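Local coordinates for bile salt hydrolase/transferase (Clostridium perfringens, PDB 2BJF), which hydrolyses the amide bond of glycine- and taurine-conjugated bile salts, releasing free bile acids, and also acts as a bile acid amine N-acyltransferase, at residues A[21-26]-A[270-275]. Sequence-based numbering, arbitrary orientation.
Sequences DIEYSF and EEKSDL. With DXC ((3alpha,5beta,12alpha)-3,12-dihydroxycholan-24-oic acid), chain B.
With CG between its backbone N and carbonyl carbon (chi1 74°) and the chain bent again at chi2 (-86°), Glu23 packs its aliphatic part against Lys272 and the carbonyl of Ser273, its CG 4.1 Å from CB of Lys272. Asp274 holds CG anti to its own N (chi1 -156°), and Asp274 OD1 comes to 3.1 Å from Ile22 C. Next to these side chains the end of strand 14-22 meets the start of strand 275-283 as an antiparallel hydrogen-bonded pair, Ile22 with Leu275. Leu275 N donates to Ile22 O at 3.3 Å from above the carbonyl plane; the return bond from Ile22 N to Leu275 O is weak, and the same oxygen takes a CA-H...O contact from Asp21. Asp21 OD1 is hydrogen-bonded to Thr276 OG1 and OD2 to the N of Cys2, the presumed nucleophile, so the pairing of two central strands of the Ntn-hydrolase sheet adjoins the carboxylate that holds the N-terminal amine. Tyr24 and Phe26 line the deoxycholate pocket, whose side-chain methyl C24 sits over the centre of one face of the Phe26 ring, 3.7 Å from CZ. Past the pair the two segments are joined by water: one molecule donates to Ser273 O and, weakly, Glu23 O. Another donates to Glu23 OE2 and Glu270 OE1, both at 2.7 Å, and would ease their repulsion; Lys272 NZ, 4.4 Å from Glu23 OE2 and so beyond a salt bridge, would help to balance the charge.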
ATOM      1  N   ASP A  21      19.549  -0.874 -14.648  1.00 12.64           N
ATOM      2  CA  ASP A  21      18.430  -1.808 -14.750  1.00 12.88           C
ATOM      3  C   ASP A  21      18.009  -2.012 -16.204  1.00 13.08           C
ATOM      4  O   ASP A  21      17.271  -1.197 -16.769  1.00 13.15           O
ATOM      5  CB  ASP A  21      17.240  -1.333 -13.903  1.00 12.83           C
ATOM      6  CG  ASP A  21      17.612  -1.062 -12.448  1.00 13.11           C
ATOM      7  OD1 ASP A  21      18.608  -1.630 -11.949  1.00 12.87           O
ATOM      8  OD2 ASP A  21      16.888  -0.278 -11.798  1.00 12.87           O
ATOM      9  N   ILE A  22      18.502  -3.095 -16.802  1.00 13.41           N
ATOM     10  CA  ILE A  22      18.181  -3.467 -18.187  1.00 13.75           C
ATOM     11  C   ILE A  22      18.093  -4.991 -18.335  1.00 14.02           C
ATOM     12  O   ILE A  22      18.601  -5.734 -17.491  1.00 13.88           O
ATOM     13  CB  ILE A  22      19.193  -2.884 -19.220  1.00 13.76           C
ATOM     14  CG1 ILE A  22      20.641  -3.159 -18.796  1.00 13.77           C
ATOM     15  CG2 ILE A  22      18.947  -1.384 -19.448  1.00 13.99           C
ATOM     16  CD1 ILE A  22      21.689  -2.722 -19.805  1.00 13.84           C
ATOM     17  N   GLU A  23      17.439  -5.445 -19.403  1.00 14.41           N
ATOM     18  CA  GLU A  23      17.253  -6.877 -19.657  1.00 14.89           C
ATOM     19  C   GLU A  23      18.248  -7.428 -20.686  1.00 15.15           C
ATOM     20  O   GLU A  23      18.128  -8.574 -21.135  1.00 15.19           O
ATOM     21  CB  GLU A  23      15.801  -7.166 -20.081  1.00 14.90           C
ATOM     22  CG  GLU A  23      15.426  -6.731 -21.508  1.00 15.29           C
ATOM     23  CD  GLU A  23      14.969  -5.281 -21.618  1.00 16.04           C
ATOM     24  OE1 GLU A  23      15.522  -4.401 -20.924  1.00 16.05           O
ATOM     25  OE2 GLU A  23      14.054  -5.017 -22.427  1.00 16.48           O
ATOM     26  N   TYR A  24      19.236  -6.609 -21.039  1.00 15.44           N
ATOM     27  CA  TYR A  24      20.191  -6.936 -22.096  1.00 15.69           C
ATOM     28  C   TYR A  24      21.617  -6.517 -21.736  1.00 15.65           C
ATOM     29  O   TYR A  24      21.833  -5.774 -20.778  1.00 15.76           O
ATOM     30  CB  TYR A  24      19.762  -6.269 -23.413  1.00 16.03           C
ATOM     31  CG  TYR A  24      19.648  -4.757 -23.337  1.00 16.44           C
ATOM     32  CD1 TYR A  24      20.733  -3.940 -23.659  1.00 16.63           C
ATOM     33  CD2 TYR A  24      18.457  -4.145 -22.946  1.00 16.67           C
ATOM     34  CE1 TYR A  24      20.636  -2.553 -23.590  1.00 17.10           C
ATOM     35  CE2 TYR A  24      18.350  -2.757 -22.872  1.00 16.94           C
ATOM     36  CZ  TYR A  24      19.443  -1.969 -23.196  1.00 16.87           C
ATOM     37  OH  TYR A  24      19.347  -0.597 -23.130  1.00 17.45           O
ATOM     38  N   SER A  25      22.583  -7.009 -22.508  1.00 15.58           N
ATOM     39  CA  SER A  25      23.961  -6.540 -22.429  1.00 15.36           C
ATOM     40  C   SER A  25      24.191  -5.498 -23.515  1.00 15.26           C
ATOM     41  O   SER A  25      23.711  -5.659 -24.639  1.00 15.24           O
ATOM     42  CB  SER A  25      24.935  -7.708 -22.609  1.00 15.44           C
ATOM     43  OG  SER A  25      26.258  -7.249 -22.835  1.00 15.55           O
ATOM     44  N   PHE A  26      24.911  -4.430 -23.179  1.00 15.00           N
ATOM     45  CA  PHE A  26      25.295  -3.438 -24.186  1.00 14.93           C
ATOM     46  C   PHE A  26      26.790  -3.467 -24.516  1.00 14.86           C
ATOM     47  O   PHE A  26      27.395  -2.433 -24.810  1.00 14.79           O
ATOM     48  CB  PHE A  26      24.772  -2.022 -23.847  1.00 14.90           C
ATOM     49  CG  PHE A  26      25.311  -1.431 -22.567  1.00 14.75           C
ATOM     50  CD1 PHE A  26      26.295  -0.446 -22.603  1.00 14.54           C
ATOM     51  CD2 PHE A  26      24.801  -1.815 -21.329  1.00 14.69           C
ATOM     52  CE1 PHE A  26      26.782   0.127 -21.428  1.00 14.38           C
ATOM     53  CE2 PHE A  26      25.284  -1.254 -20.147  1.00 14.70           C
ATOM     54  CZ  PHE A  26      26.276  -0.280 -20.197  1.00 14.50           C
ATOM     55  N   GLU A 270       8.239  -8.693 -23.627  1.00 15.96           N
ATOM     56  CA  GLU A 270       8.962  -9.636 -24.482  1.00 16.39           C
ATOM     57  C   GLU A 270       9.395 -10.888 -23.710  1.00 16.53           C
ATOM     58  O   GLU A 270      10.134 -11.728 -24.235  1.00 16.52           O
ATOM     59  CB  GLU A 270      10.178  -8.963 -25.131  1.00 16.52           C
ATOM     60  CG  GLU A 270       9.846  -7.873 -26.149  1.00 17.19           C
ATOM     61  CD  GLU A 270       9.612  -6.509 -25.519  1.00 18.24           C
ATOM     62  OE1 GLU A 270       9.987  -6.311 -24.343  1.00 18.52           O
ATOM     63  OE2 GLU A 270       9.054  -5.629 -26.208  1.00 19.08           O
ATOM     64  N   GLU A 271       8.926 -10.997 -22.466  1.00 16.57           N
ATOM     65  CA  GLU A 271       9.182 -12.149 -21.591  1.00 16.81           C
ATOM     66  C   GLU A 271      10.671 -12.346 -21.275  1.00 16.42           C
ATOM     67  O   GLU A 271      11.202 -13.458 -21.352  1.00 16.55           O
ATOM     68  CB  GLU A 271       8.532 -13.426 -22.147  1.00 16.85           C
ATOM     69  CG  GLU A 271       7.003 -13.394 -22.121  1.00 17.62           C
ATOM     70  CD  GLU A 271       6.358 -14.549 -22.872  1.00 17.76           C
ATOM     71  OE1 GLU A 271       6.920 -15.666 -22.876  1.00 19.36           O
ATOM     72  OE2 GLU A 271       5.274 -14.337 -23.455  1.00 19.74           O
ATOM     73  N   LYS A 272      11.328 -11.243 -20.925  1.00 15.96           N
ATOM     74  CA  LYS A 272      12.709 -11.258 -20.453  1.00 15.71           C
ATOM     75  C   LYS A 272      12.771 -10.666 -19.051  1.00 15.15           C
ATOM     76  O   LYS A 272      11.990  -9.772 -18.713  1.00 15.07           O
ATOM     77  CB  LYS A 272      13.613 -10.454 -21.392  1.00 15.65           C
ATOM     78  CG  LYS A 272      13.973 -11.163 -22.694  1.00 16.24           C
ATOM     79  CD  LYS A 272      14.741 -10.244 -23.639  1.00 16.59           C
ATOM     80  CE  LYS A 272      13.791  -9.393 -24.473  1.00 18.24           C
ATOM     81  NZ  LYS A 272      14.481  -8.332 -25.261  1.00 18.82           N
ATOM     82  N   SER A 273      13.696 -11.167 -18.237  1.00 14.51           N
ATOM     83  CA  SER A 273      13.879 -10.657 -16.883  1.00 13.84           C
ATOM     84  C   SER A 273      14.717  -9.384 -16.864  1.00 13.54           C
ATOM     85  O   SER A 273      15.872  -9.376 -17.303  1.00 13.38           O
ATOM     86  CB  SER A 273      14.501 -11.721 -15.974  1.00 13.90           C
ATOM     87  OG  SER A 273      13.579 -12.761 -15.711  1.00 13.77           O
ATOM     88  N   ASP A 274      14.114  -8.309 -16.367  1.00 12.97           N
ATOM     89  CA  ASP A 274      14.810  -7.051 -16.138  1.00 12.63           C
ATOM     90  C   ASP A 274      15.634  -7.198 -14.861  1.00 12.27           C
ATOM     91  O   ASP A 274      15.105  -7.597 -13.819  1.00 12.14           O
ATOM     92  CB  ASP A 274      13.793  -5.913 -16.001  1.00 12.76           C
ATOM     93  CG  ASP A 274      14.373  -4.546 -16.333  1.00 13.12           C
ATOM     94  OD1 ASP A 274      15.586  -4.436 -16.605  1.00 13.72           O
ATOM     95  OD2 ASP A 274      13.597  -3.566 -16.318  1.00 13.42           O
ATOM     96  N   LEU A 275      16.929  -6.899 -14.953  1.00 11.85           N
ATOM     97  CA  LEU A 275      17.857  -7.085 -13.834  1.00 11.46           C
ATOM     98  C   LEU A 275      18.638  -5.816 -13.537  1.00 11.11           C
ATOM     99  O   LEU A 275      18.872  -5.007 -14.433  1.00 11.01           O
ATOM    100  CB  LEU A 275      18.881  -8.187 -14.153  1.00 11.66           C
ATOM    101  CG  LEU A 275      18.500  -9.508 -14.823  1.00 11.62           C
ATOM    102  CD1 LEU A 275      19.739 -10.373 -15.024  1.00 12.42           C
ATOM    103  CD2 LEU A 275      17.464 -10.251 -14.012  1.00 12.38           C
TER
HETATM  104  C1  DXC B 330      21.068   1.492 -29.832  1.00 29.17           C
HETATM  105  C2  DXC B 330      21.472   2.929 -29.505  1.00 29.02           C
HETATM  106  C3  DXC B 330      22.995   3.125 -29.395  1.00 28.91           C
HETATM  107  C4  DXC B 330      23.689   2.117 -28.460  1.00 28.88           C
HETATM  108  C5  DXC B 330      23.236   0.699 -28.811  1.00 29.00           C
HETATM  109  C6  DXC B 330      21.718   0.517 -28.854  1.00 29.19           C
HETATM  110  C7  DXC B 330      23.293   4.586 -29.025  1.00 28.88           C
HETATM  111  C8  DXC B 330      23.031   4.920 -27.555  1.00 28.80           C
HETATM  112  C9  DXC B 330      23.615   3.905 -26.570  1.00 28.65           C
HETATM  113  C10 DXC B 330      23.333   2.446 -26.986  1.00 28.68           C
HETATM  114  C11 DXC B 330      23.013   4.090 -25.173  1.00 28.53           C
HETATM  115  C12 DXC B 330      23.575   3.152 -24.102  1.00 28.48           C
HETATM  116  C13 DXC B 330      23.358   1.691 -24.527  1.00 28.49           C
HETATM  117  C14 DXC B 330      23.878   1.439 -25.951  1.00 28.61           C
HETATM  118  C15 DXC B 330      22.981   5.484 -24.546  1.00 28.59           C
HETATM  119  C16 DXC B 330      22.740   5.187 -23.061  1.00 28.57           C
HETATM  120  C17 DXC B 330      22.755   3.656 -22.903  1.00 28.46           C
HETATM  121  C18 DXC B 330      25.202   2.169 -28.668  1.00 28.92           C
HETATM  122  C19 DXC B 330      23.112   3.216 -21.467  1.00 28.50           C
HETATM  123  O1  DXC B 330      21.974   1.319 -24.437  1.00 28.44           O
HETATM  124  O2  DXC B 330      19.643   1.368 -29.746  1.00 29.63           O
HETATM  125  C20 DXC B 330      25.081   3.384 -23.872  1.00 28.53           C
HETATM  126  C21 DXC B 330      22.044   3.661 -20.459  1.00 28.53           C
HETATM  127  C22 DXC B 330      20.660   3.075 -20.756  1.00 28.83           C
HETATM  128  C23 DXC B 330      19.774   3.030 -19.531  1.00 28.94           C
HETATM  129  O3  DXC B 330      20.254   3.294 -18.408  1.00 28.99           O
HETATM  130  O4  DXC B 330      18.575   2.720 -19.697  1.00 29.34           O
HETATM  131  C24 DXC B 330      23.375   1.717 -21.299  1.00 28.49           C
HETATM  132  O   HOH W   1      12.372  -6.934 -23.275  1.00 16.57           O
HETATM  133  O   HOH W   2      17.521 -10.917 -18.822  1.00 21.18           O